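PDB 3HG7: D-isomer specific 2-hydroxyacid dehydrogenase family protein from Aeromonas salmonicida subsp. salmonicida, which probably acts as an NAD-dependent oxidoreductase of the D-isomer specific 2-hydroxyacid dehydrogenase family. Local coordinates for residues G77-V80 with L81-A84; E260-P263 with A264-L268. The protein carries 1 engineered substitution. All coordinates share one frame; numbering follows the deposited sequence.

Interaction 1: G77-V80 with L81-A84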
loop_
_atom_site.group_PDB
_atom_site.type_symbol
_atom_site.label_atom_id
_atom_site.label_comp_id
_atom_site.label_asym_id
_atom_site.label_seq_id
_atom_site.Cartn_x
_atom_site.Cartn_y
_atom_site.Cartn_z
ATOM N N GLY A 77 -2.622 -2.662 -6.095
ATOM C CA GLY A 77 -1.574 -3.391 -6.812
ATOM C C GLY A 77 -2.163 -4.332 -7.859
ATOM O O GLY A 77 -3.015 -5.155 -7.530
ATOM N N VAL A 78 -1.689 -4.240 -9.096
ATOM C CA VAL A 78 -2.261 -5.036 -10.209
ATOM C C VAL A 78 -1.150 -5.718 -10.982
ATOM O O VAL A 78 -1.361 -6.208 -12.082
ATOM C CB VAL A 78 -3.147 -4.190 -11.193
ATOM C CG1 VAL A 78 -4.425 -3.690 -10.498
ATOM C CG2 VAL A 78 -2.338 -3.027 -11.830
ATOM N N ASP A 79 0.057 -5.753 -10.402
ATOM C CA ASP A 79 1.197 -6.292 -11.142
ATOM C C ASP A 79 1.018 -7.668 -11.726
ATOM O O ASP A 79 1.557 -7.964 -12.787
ATOM C CB ASP A 79 2.485 -6.214 -10.325
ATOM C CG ASP A 79 3.018 -4.825 -10.263
ATOM O OD1 ASP A 79 2.503 -4.039 -9.439
ATOM O OD2 ASP A 79 3.930 -4.509 -11.057
ATOM N N VAL A 80 0.239 -8.517 -11.071
ATOM C CA VAL A 80 0.041 -9.857 -11.591
ATOM C C VAL A 80 -0.705 -9.857 -12.937
ATOM O O VAL A 80 -0.657 -10.835 -13.675
ATOM C CB VAL A 80 -0.650 -10.789 -10.564
ATOM C CG1 VAL A 80 0.205 -10.907 -9.269
ATOM C CG2 VAL A 80 -2.088 -10.320 -10.267
ATOM N N LEU A 81 -1.370 -8.745 -13.250
ATOM C CA LEU A 81 -2.130 -8.600 -14.500
ATOM C C LEU A 81 -1.316 -7.981 -15.647
ATOM O O LEU A 81 -1.801 -7.889 -16.783
ATOM C CB LEU A 81 -3.420 -7.806 -14.254
ATOM C CG LEU A 81 -4.321 -8.273 -13.103
ATOM C CD1 LEU A 81 -5.430 -7.266 -12.883
ATOM C CD2 LEU A 81 -4.915 -9.659 -13.409
ATOM N N LEU A 82 -0.079 -7.573 -15.352
ATOM C CA LEU A 82 0.805 -7.002 -16.365
ATOM C C LEU A 82 1.690 -8.082 -16.981
ATOM O O LEU A 82 2.491 -7.809 -17.886
ATOM C CB LEU A 82 1.667 -5.879 -15.775
ATOM C CG LEU A 82 0.984 -4.826 -14.897
ATOM C CD1 LEU A 82 2.020 -3.881 -14.329
ATOM C CD2 LEU A 82 -0.114 -4.061 -15.626
ATOM N N ASP A 83 1.540 -9.302 -16.473
ATOM C CA ASP A 83 2.198 -10.478 -17.015
ATOM C C ASP A 83 1.985 -10.520 -18.528
ATOM O O ASP A 83 0.855 -10.367 -19.011
ATOM C CB ASP A 83 1.618 -11.724 -16.327
ATOM C CG ASP A 83 2.355 -13.012 -16.670
ATOM O OD1 ASP A 83 3.028 -13.097 -17.720
ATOM O OD2 ASP A 83 2.229 -13.972 -15.879
ATOM N N ALA A 84 3.083 -10.701 -19.264
ATOM C CA ALA A 84 3.068 -10.746 -20.725
ATOM C C ALA A 84 2.177 -11.860 -21.281
ATOM O O ALA A 84 1.731 -11.793 -22.426
ATOM C CB ALA A 84 4.491 -10.886 -21.263
#
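Val-78 and Leu-81 meet on the inner face of a short 3-10 turn, a case of one local bend presenting a buried and an exposed side. Both residues are buried. With its CG turned away from its own carbonyl carbon (chi1 -51°), Leu-81 brings CD1 to within 4.2 Å of CB of Val-78. The same two residues are also joined through their backbones, Leu-81 N bonding to Val-78 O at 2.8 Å in the i to i+3 pattern of a 3-10 turn. A second i to i+3 bond, from Leu-82 N to Asp-79 O at 3.1 Å, follows.

Asp-79 and Val-80 form the solvent side. Val-80 touches its neighbour through CG2, 4.1 Å from Leu-81 CG. Leu-82 crosses the Asp-79 side chain at an angle, its CD1 3.8 Å from the carboxylate OD2, while the other oxygen, OD1, forms a salt bridge with Arg-231. Asp-83 meets the turn separately, through CB at 3.6 Å from Val-80 O, and its carboxylate engages Arg-85 and Lys-59.

The turn lies in the loop linking parallel strands 70-73 and 91-93: Val-78 and Leu-81 both pack on Leu-92 of the latter strand, and on Pro-55 of helix 55-58, with Leu-81 also touching Phe-71.

Interaction 2: E260-P263 with A264-L268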
loop_
_atom_site.group_PDB
_atom_site.type_symbol
_atom_site.label_atom_id
_atom_site.label_comp_id
_atom_site.label_asym_id
_atom_site.label_seq_id
_atom_site.Cartn_x
_atom_site.Cartn_y
_atom_site.Cartn_z
ATOM N N GLU A 260 5.445 -12.490 -0.804
ATOM C CA GLU A 260 4.266 -12.617 0.081
ATOM C C GLU A 260 3.253 -13.697 -0.315
ATOM O O GLU A 260 2.978 -13.889 -1.506
ATOM C CB GLU A 260 3.562 -11.281 0.328
ATOM C CG GLU A 260 3.774 -10.229 -0.707
ATOM C CD GLU A 260 3.376 -8.858 -0.203
ATOM O OE1 GLU A 260 4.268 -8.050 0.155
ATOM O OE2 GLU A 260 2.161 -8.591 -0.165
ATOM N N PRO A 261 2.690 -14.402 0.684
ATOM C CA PRO A 261 3.004 -14.213 2.102
ATOM C C PRO A 261 4.491 -14.432 2.397
ATOM O O PRO A 261 5.153 -15.237 1.720
ATOM C CB PRO A 261 2.152 -15.271 2.811
ATOM C CG PRO A 261 1.558 -16.120 1.738
ATOM C CD PRO A 261 1.551 -15.308 0.494
ATOM N N LEU A 262 5.009 -13.715 3.388
ATOM C CA LEU A 262 6.392 -13.904 3.801
ATOM C C LEU A 262 6.542 -15.358 4.240
ATOM O O LEU A 262 5.836 -15.798 5.145
ATOM C CB LEU A 262 6.753 -12.936 4.930
ATOM C CG LEU A 262 8.214 -12.892 5.370
ATOM C CD1 LEU A 262 9.090 -12.316 4.262
ATOM C CD2 LEU A 262 8.344 -12.075 6.659
ATOM N N PRO A 263 7.437 -16.124 3.571
ATOM C CA PRO A 263 7.620 -17.545 3.914
ATOM C C PRO A 263 7.900 -17.705 5.395
ATOM O O PRO A 263 8.640 -16.896 5.976
ATOM C CB PRO A 263 8.866 -17.955 3.118
ATOM C CG PRO A 263 8.972 -16.965 2.015
ATOM C CD PRO A 263 8.374 -15.679 2.522
ATOM N N ALA A 264 7.325 -18.737 6.006
ATOM C CA ALA A 264 7.574 -19.015 7.418
ATOM C C ALA A 264 9.079 -19.233 7.684
ATOM O O ALA A 264 9.523 -19.212 8.834
ATOM C CB ALA A 264 6.753 -20.223 7.864
ATOM N N ASP A 265 9.828 -19.425 6.593
ATOM C CA ASP A 265 11.285 -19.595 6.551
ATOM C C ASP A 265 12.060 -18.332 6.867
ATOM O O ASP A 265 13.171 -18.405 7.390
ATOM C CB ASP A 265 11.717 -20.004 5.128
ATOM C CG ASP A 265 11.456 -21.461 4.816
ATOM O OD1 ASP A 265 11.194 -21.763 3.628
ATOM O OD2 ASP A 265 11.528 -22.306 5.736
ATOM N N SER A 266 11.493 -17.181 6.508
ATOM C CA SER A 266 12.229 -15.914 6.472
ATOM C C SER A 266 12.931 -15.572 7.783
ATOM O O SER A 266 12.322 -15.651 8.853
ATOM C CB SER A 266 11.302 -14.778 6.052
ATOM O OG SER A 266 12.009 -13.556 5.936
ATOM N N PRO A 267 14.225 -15.198 7.702
ATOM C CA PRO A 267 14.979 -14.772 8.880
ATOM C C PRO A 267 14.424 -13.469 9.444
ATOM O O PRO A 267 14.704 -13.124 10.594
ATOM C CB PRO A 267 16.392 -14.541 8.333
ATOM C CG PRO A 267 16.438 -15.285 7.028
ATOM C CD PRO A 267 15.055 -15.190 6.484
ATOM N N LEU A 268 13.638 -12.770 8.626
ATOM C CA LEU A 268 12.980 -11.530 9.011
ATOM C C LEU A 268 12.115 -11.687 10.266
ATOM O O LEU A 268 12.198 -10.868 11.179
ATOM C CB LEU A 268 12.154 -10.971 7.841
ATOM C CG LEU A 268 12.921 -10.595 6.565
ATOM C CD1 LEU A 268 12.028 -9.859 5.608
ATOM C CD2 LEU A 268 14.161 -9.755 6.880
#
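The end of Leu-262 closes on Ser-266, the last residue of a type I beta turn that starts at Pro-263. An ST turn overlaps it at Ser-266, which ends the one and begins the other; the segment illustrates how two small turns sharing a residue can fold a loop back on itself. It belongs to the connection between strands 251-254 and 274-276 of the presumed NAD-binding domain.

The leucine supplies the inner wall. Its CG stands opposite the backbone N (chi1 -173°), which carries the branched end across the mouth of the turn to the serine. The branch point CG lies 3.7 Å from Ser-266 CB, and the methyl CD1 comes within 3.6 Å of OG, so the hydroxymethyl group is met by the forked end of the leucine. Leu-268 approaches the same fork from farther along the chain: its CD1 touches Leu-262 CD1 at 4.1 Å, and its CB lies near the other methyl, CD2. Both leucines also contact Phe-257, while Leu-268 reaches Leu-241 of helix 237-245 and Leu-262 rests on Ile-276 of strand 274-276.

On the outside of the bend Pro-263 and Asp-265 pack more lightly, CB to CB at 4.0 Å. The beta turn is closed by Ser-266 N bonding to Pro-263 O at 2.9 Å, a nearly straight bond (169° at the hydrogen). That oxygen also receives the indole NE1 of Trp-269, so two donors grip it.

Ser-266 is therefore engaged at both ends. Its backbone N fastens the first turn, and OG, itself opposite that N (chi1 -177°), completes the second by accepting the backbone N of Leu-268 at 3.2 Å.

In the fold
Interactions 1 and 2 follow one another along the chain and belong to different parallel sheets. Residues 77-84 join strands 70-73 and 91-93 at one edge of the five-stranded sheet; residues 260-268 join strands 251-254 and 274-276 at one edge of the seven-stranded sheet. Their centres are 22 Å apart, and even their nearest atoms stay about 9 Å from each other, so neither touches the other directly. In each, a compact turn occupies the connection leading to a sheet's outermost strand. This two-sheet layout is consistent with the two-domain build of the 2-hydroxyacid dehydrogenase family, in which the larger, Rossmann-type sheet would carry the NAD site.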